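Local coordinates for spindle assembly abnormal protein 6 (PDB 4G79) that forms the central scaffold of the centriole, setting its ninefold symmetry, and is required for centrosome biogenesis and duplication, at residues K33-S41 with L53-D61. Residues are numbered along the deposited sequence; the frame is centred on the assembly and turned at random.
Sequences KTKVKLKIS and LKFEISRSD. With PG4 (tetraethylene glycol), chain F.
Thr34 OG1 is held by two groups: it accepts a hydrogen bond from Arg59 NH1 at 3.0 Å, with an N-H...O angle of 150°, and donates to Lys35 O at 3.2 Å. The pairing belongs to a beta hairpin, strands 29-44 and 51-58, in the globular N-terminal head domain of SAS-6. The hydroxyl lies at the guanidinium edge, near its plane, while Asp61 CB sits over one face and Phe65 makes a cation-pi contact with Arg59. Thr34 has chi1 180°, which swings OG1 away from its backbone N and over to the carbonyl side, within bonding distance of Arg59 NH1. A valine here would probably leave Arg59 NH1 without this acceptor and the guanidinium freer to turn.

The segment axes run at 166°, and paired backbone bonds at Lys37-Ser58, Lys39-Glu56 and Ser41-Lys54 confirm the antiparallel register; the shortest is Lys37 N to Ser58 O, 2.7 Å. Leu38, Ile40, Phe55 and Ile57 share the face that meets helix 92-102 through Leu100 and Phe92. Leu38 CD1 touches Ile57 CG2 at 3.8 Å, whereas Ile40 lies alongside Phe55, its CG1 3.8 Å from ring atom CD2 and its CG2 above the ring near the rim. On the face of Lys37, Lys39 and Ser41, Glu56 OE1 makes a salt bridge with Lys6 NZ. Lys37 O takes both Ser58 N and water 1, which lies 2.8 Å from Ser58 OG.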
ATOM      1  N   LYS A  33     -22.812  -4.212  -2.194  1.00 36.56           N
ATOM      2  CA  LYS A  33     -22.517  -2.865  -2.702  1.00 34.66           C
ATOM      3  C   LYS A  33     -23.634  -1.992  -2.178  1.00 39.67           C
ATOM      4  O   LYS A  33     -24.788  -2.444  -2.126  1.00 38.25           O
ATOM      5  CB  LYS A  33     -22.466  -2.827  -4.242  1.00 38.71           C
ATOM      6  CG  LYS A  33     -21.376  -3.686  -4.874  1.00 47.31           C
ATOM      7  CD  LYS A  33     -20.045  -2.970  -4.858  1.00 51.10           C
ATOM      8  CE  LYS A  33     -18.956  -3.753  -5.557  1.00 50.99           C
ATOM      9  NZ  LYS A  33     -19.050  -3.619  -7.032  1.00 56.27           N
ATOM     10  N   THR A  34     -23.310  -0.785  -1.741  1.00 35.89           N
ATOM     11  CA  THR A  34     -24.314   0.142  -1.206  1.00 36.64           C
ATOM     12  C   THR A  34     -23.941   1.580  -1.544  1.00 40.10           C
ATOM     13  O   THR A  34     -22.752   1.917  -1.592  1.00 39.60           O
ATOM     14  CB  THR A  34     -24.476  -0.023   0.334  1.00 40.17           C
ATOM     15  OG1 THR A  34     -25.480   0.904   0.796  1.00 39.07           O
ATOM     16  CG2 THR A  34     -23.166   0.246   1.122  1.00 37.08           C
ATOM     17  N   LYS A  35     -24.950   2.407  -1.810  1.00 37.08           N
ATOM     18  CA  LYS A  35     -24.728   3.837  -1.966  1.00 35.33           C
ATOM     19  C   LYS A  35     -24.526   4.393  -0.563  1.00 39.50           C
ATOM     20  O   LYS A  35     -25.272   4.045   0.362  1.00 38.81           O
ATOM     21  CB  LYS A  35     -25.897   4.539  -2.674  1.00 40.32           C
ATOM     22  CG  LYS A  35     -26.065   4.161  -4.138  1.00 51.24           C
ATOM     23  CD  LYS A  35     -27.267   4.865  -4.769  1.00 65.47           C
ATOM     24  CE  LYS A  35     -27.664   4.267  -6.104  1.00 78.08           C
ATOM     25  NZ  LYS A  35     -28.408   2.984  -5.952  1.00 84.82           N
ATOM     26  N   VAL A  36     -23.517   5.233  -0.400  1.00 34.33           N
ATOM     27  CA  VAL A  36     -23.186   5.862   0.891  0.50 33.58           C
ATOM     28  C   VAL A  36     -22.960   7.351   0.656  1.00 37.56           C
ATOM     29  O   VAL A  36     -22.402   7.727  -0.372  1.00 37.68           O
ATOM     30  CB  VAL A  36     -21.941   5.192   1.559  0.50 35.18           C
ATOM     31  CG1 VAL A  36     -21.432   5.977   2.767  0.50 34.89           C
ATOM     32  CG2 VAL A  36     -22.223   3.759   1.962  0.50 34.84           C
ATOM     33  N   LYS A  37     -23.392   8.201   1.596  1.00 33.34           N
ATOM     34  CA  LYS A  37     -23.115   9.629   1.439  1.00 32.43           C
ATOM     35  C   LYS A  37     -21.861   9.925   2.240  1.00 35.69           C
ATOM     36  O   LYS A  37     -21.809   9.648   3.438  1.00 33.80           O
ATOM     37  CB  LYS A  37     -24.291  10.530   1.861  1.00 36.01           C
ATOM     38  CG  LYS A  37     -23.983  12.041   1.742  1.00 42.41           C
ATOM     39  CD  LYS A  37     -25.247  12.907   1.828  1.00 63.52           C
ATOM     40  CE  LYS A  37     -26.018  13.023   0.522  1.00 80.10           C
ATOM     41  NZ  LYS A  37     -25.238  13.710  -0.551  1.00 87.93           N
ATOM     42  N   LEU A  38     -20.851  10.471   1.566  1.00 30.69           N
ATOM     43  CA  LEU A  38     -19.597  10.850   2.208  1.00 29.22           C
ATOM     44  C   LEU A  38     -19.493  12.351   2.210  1.00 32.99           C
ATOM     45  O   LEU A  38     -19.642  12.987   1.166  1.00 34.82           O
ATOM     46  CB  LEU A  38     -18.384  10.237   1.483  1.00 28.37           C
ATOM     47  CG  LEU A  38     -16.974  10.767   1.942  1.00 31.54           C
ATOM     48  CD1 LEU A  38     -16.706  10.429   3.422  1.00 30.93           C
ATOM     49  CD2 LEU A  38     -15.868  10.222   1.062  1.00 28.96           C
ATOM     50  N   LYS A  39     -19.239  12.908   3.381  1.00 29.49           N
ATOM     51  CA  LYS A  39     -19.018  14.348   3.554  1.00 30.59           C
ATOM     52  C   LYS A  39     -17.658  14.564   4.146  1.00 33.69           C
ATOM     53  O   LYS A  39     -17.300  13.899   5.128  1.00 32.96           O
ATOM     54  CB  LYS A  39     -20.072  14.994   4.468  1.00 32.79           C
ATOM     55  CG  LYS A  39     -21.507  14.822   4.006  1.00 38.39           C
ATOM     56  CD  LYS A  39     -22.461  15.503   5.022  1.00 43.10           C
ATOM     57  CE  LYS A  39     -23.910  15.427   4.627  1.00 64.15           C
ATOM     58  NZ  LYS A  39     -24.798  15.982   5.691  1.00 75.52           N
ATOM     59  N   ILE A  40     -16.922  15.529   3.584  1.00 29.17           N
ATOM     60  CA  ILE A  40     -15.607  15.943   4.108  1.00 28.56           C
ATOM     61  C   ILE A  40     -15.715  17.426   4.339  1.00 33.70           C
ATOM     62  O   ILE A  40     -16.214  18.153   3.472  1.00 33.30           O
ATOM     63  CB  ILE A  40     -14.400  15.575   3.207  1.00 29.85           C
ATOM     64  CG1 ILE A  40     -14.400  14.057   2.842  1.00 29.86           C
ATOM     65  CG2 ILE A  40     -13.061  15.982   3.883  1.00 29.48           C
ATOM     66  CD1 ILE A  40     -13.371  13.700   1.564  1.00 27.20           C
ATOM     67  N   SER A  41     -15.316  17.862   5.529  1.00 31.80           N
ATOM     68  CA  SER A  41     -15.341  19.287   5.873  1.00 32.87           C
ATOM     69  C   SER A  41     -14.146  19.660   6.708  1.00 36.17           C
ATOM     70  O   SER A  41     -13.441  18.780   7.198  1.00 34.89           O
ATOM     71  CB  SER A  41     -16.640  19.587   6.630  1.00 39.52           C
ATOM     72  OG  SER A  41     -16.733  18.823   7.821  1.00 44.05           O
ATOM     73  N   LEU A  53     -10.092  18.148  10.157  1.00 31.88           N
ATOM     74  CA  LEU A  53     -10.858  17.666   9.002  1.00 32.27           C
ATOM     75  C   LEU A  53     -11.907  16.771   9.576  1.00 36.07           C
ATOM     76  O   LEU A  53     -11.599  16.095  10.554  1.00 36.54           O
ATOM     77  CB  LEU A  53     -10.010  16.898   7.985  1.00 32.08           C
ATOM     78  CG  LEU A  53      -8.971  17.694   7.214  1.00 39.22           C
ATOM     79  CD1 LEU A  53      -8.218  16.752   6.272  1.00 40.81           C
ATOM     80  CD2 LEU A  53      -9.637  18.823   6.404  1.00 42.15           C
ATOM     81  N   LYS A  54     -13.135  16.758   9.037  1.00 30.90           N
ATOM     82  CA  LYS A  54     -14.173  15.876   9.570  1.00 30.08           C
ATOM     83  C   LYS A  54     -14.659  14.970   8.453  1.00 32.78           C
ATOM     84  O   LYS A  54     -14.942  15.467   7.379  1.00 31.14           O
ATOM     85  CB  LYS A  54     -15.332  16.693  10.175  1.00 32.94           C
ATOM     86  CG  LYS A  54     -16.427  15.835  10.798  1.00 37.87           C
ATOM     87  CD  LYS A  54     -17.221  16.652  11.762  1.00 39.64           C
ATOM     88  CE  LYS A  54     -18.383  15.840  12.307  1.00 58.54           C
ATOM     89  NZ  LYS A  54     -17.962  15.027  13.478  1.00 63.53           N
ATOM     90  N   PHE A  55     -14.713  13.639   8.687  1.00 30.11           N
ATOM     91  CA  PHE A  55     -15.206  12.667   7.696  1.00 28.82           C
ATOM     92  C   PHE A  55     -16.496  12.125   8.205  1.00 30.36           C
ATOM     93  O   PHE A  55     -16.566  11.776   9.385  1.00 28.74           O
ATOM     94  CB  PHE A  55     -14.197  11.528   7.461  1.00 30.83           C
ATOM     95  CG  PHE A  55     -12.970  11.964   6.714  1.00 32.04           C
ATOM     96  CD1 PHE A  55     -11.920  12.590   7.376  1.00 34.02           C
ATOM     97  CD2 PHE A  55     -12.851  11.730   5.346  1.00 33.17           C
ATOM     98  CE1 PHE A  55     -10.779  12.994   6.674  1.00 34.12           C
ATOM     99  CE2 PHE A  55     -11.706  12.131   4.653  1.00 36.10           C
ATOM    100  CZ  PHE A  55     -10.693  12.777   5.320  1.00 33.39           C
ATOM    101  N   GLU A  56     -17.540  12.109   7.372  1.00 28.09           N
ATOM    102  CA  GLU A  56     -18.858  11.643   7.828  1.00 29.81           C
ATOM    103  C   GLU A  56     -19.470  10.752   6.805  1.00 33.27           C
ATOM    104  O   GLU A  56     -19.477  11.085   5.611  1.00 32.67           O
ATOM    105  CB  GLU A  56     -19.828  12.804   8.113  1.00 33.29           C
ATOM    106  CG  GLU A  56     -19.447  13.753   9.251  1.00 47.29           C
ATOM    107  CD  GLU A  56     -20.323  14.991   9.314  1.00 63.58           C
ATOM    108  OE1 GLU A  56     -19.986  15.990   8.637  1.00 45.18           O
ATOM    109  OE2 GLU A  56     -21.365  14.951  10.010  1.00 56.91           O
ATOM    110  N   ILE A  57     -19.989   9.599   7.260  1.00 31.42           N
ATOM    111  CA  ILE A  57     -20.667   8.685   6.336  1.00 29.88           C
ATOM    112  C   ILE A  57     -22.087   8.403   6.854  1.00 32.71           C
ATOM    113  O   ILE A  57     -22.338   8.386   8.064  1.00 32.44           O
ATOM    114  CB  ILE A  57     -19.907   7.384   6.013  1.00 33.05           C
ATOM    115  CG1 ILE A  57     -19.721   6.467   7.228  1.00 34.53           C
ATOM    116  CG2 ILE A  57     -18.604   7.600   5.170  1.00 32.48           C
ATOM    117  CD1 ILE A  57     -19.315   5.055   6.813  1.00 40.90           C
ATOM    118  N   SER A  58     -23.015   8.240   5.919  1.00 29.80           N
ATOM    119  CA  SER A  58     -24.413   7.903   6.201  1.00 31.28           C
ATOM    120  C   SER A  58     -24.983   7.170   5.023  1.00 35.69           C
ATOM    121  O   SER A  58     -24.394   7.181   3.940  1.00 32.34           O
ATOM    122  CB  SER A  58     -25.243   9.153   6.497  1.00 35.02           C
ATOM    123  OG  SER A  58     -25.217  10.061   5.406  1.00 38.99           O
ATOM    124  N   ARG A  59     -26.134   6.505   5.222  1.00 34.48           N
ATOM    125  CA  ARG A  59     -26.848   5.833   4.131  1.00 34.83           C
ATOM    126  C   ARG A  59     -28.314   5.725   4.534  1.00 41.58           C
ATOM    127  O   ARG A  59     -28.627   5.547   5.728  1.00 39.16           O
ATOM    128  CB  ARG A  59     -26.231   4.489   3.721  1.00 36.24           C
ATOM    129  CG  ARG A  59     -26.509   3.347   4.674  1.00 41.91           C
ATOM    130  CD  ARG A  59     -25.786   2.110   4.200  1.00 48.54           C
ATOM    131  NE  ARG A  59     -26.127   0.964   5.033  1.00 49.59           N
ATOM    132  CZ  ARG A  59     -26.426  -0.231   4.557  1.00 50.88           C
ATOM    133  NH1 ARG A  59     -26.421  -0.453   3.244  1.00 38.23           N
ATOM    134  NH2 ARG A  59     -26.718  -1.225   5.386  1.00 46.81           N
ATOM    135  N   SER A  60     -29.220   5.846   3.540  1.00 41.91           N
ATOM    136  CA  SER A  60     -30.654   5.901   3.784  1.00 43.50           C
ATOM    137  C   SER A  60     -31.253   4.559   4.159  1.00 45.81           C
ATOM    138  O   SER A  60     -32.411   4.530   4.607  1.00 45.97           O
ATOM    139  CB  SER A  60     -31.387   6.486   2.582  1.00 50.39           C
ATOM    140  OG  SER A  60     -31.323   5.637   1.450  1.00 52.77           O
ATOM    141  N   ASP A  61     -30.486   3.453   3.996  1.00 40.04           N
ATOM    142  CA  ASP A  61     -30.974   2.099   4.355  1.00 41.19           C
ATOM    143  C   ASP A  61     -31.114   1.908   5.834  1.00 45.13           C
ATOM    144  O   ASP A  61     -31.846   1.012   6.256  1.00 45.36           O
ATOM    145  CB  ASP A  61     -29.982   1.011   3.905  1.00 42.22           C
ATOM    146  CG  ASP A  61     -29.444   1.166   2.517  1.00 44.65           C
ATOM    147  OD1 ASP A  61     -28.725   2.155   2.271  1.00 41.87           O
ATOM    148  OD2 ASP A  61     -29.655   0.256   1.708  1.00 43.84           O
TER
HETATM  149  O1  PG4 F 205     -31.326   7.103   6.972  1.00 77.07           O
HETATM  150  C1  PG4 F 205     -31.809   8.437   6.917  1.00 77.26           C
HETATM  151  C2  PG4 F 205     -31.489   9.097   5.608  1.00 77.88           C
HETATM  152  O2  PG4 F 205     -30.080   9.140   5.403  1.00 79.13           O
HETATM  153  C3  PG4 F 205     -29.731   9.605   4.107  1.00 79.28           C
HETATM  154  C4  PG4 F 205     -28.289   9.345   3.803  1.00 79.01           C
HETATM  155  O3  PG4 F 205     -28.049   9.601   2.423  1.00 79.11           O
HETATM  156  C5  PG4 F 205     -27.324   8.561   1.776  1.00 76.17           C
HETATM  157  C6  PG4 F 205     -28.076   7.992   0.620  1.00 72.08           C
HETATM  158  O4  PG4 F 205     -27.488   6.753   0.247  1.00 68.00           O
HETATM  159  C7  PG4 F 205     -28.420   5.809  -0.261  1.00 66.91           C
HETATM  160  C8  PG4 F 205     -28.467   4.602   0.630  1.00 63.03           C
HETATM  161  O5  PG4 F 205     -27.860   3.432   0.061  1.00 55.81           O
HETATM  162  O   HOH W   1     -22.866  11.556   5.438  1.00 37.27           O
HETATM  163  O   HOH W   2     -17.897  16.458   7.192  1.00 29.76           O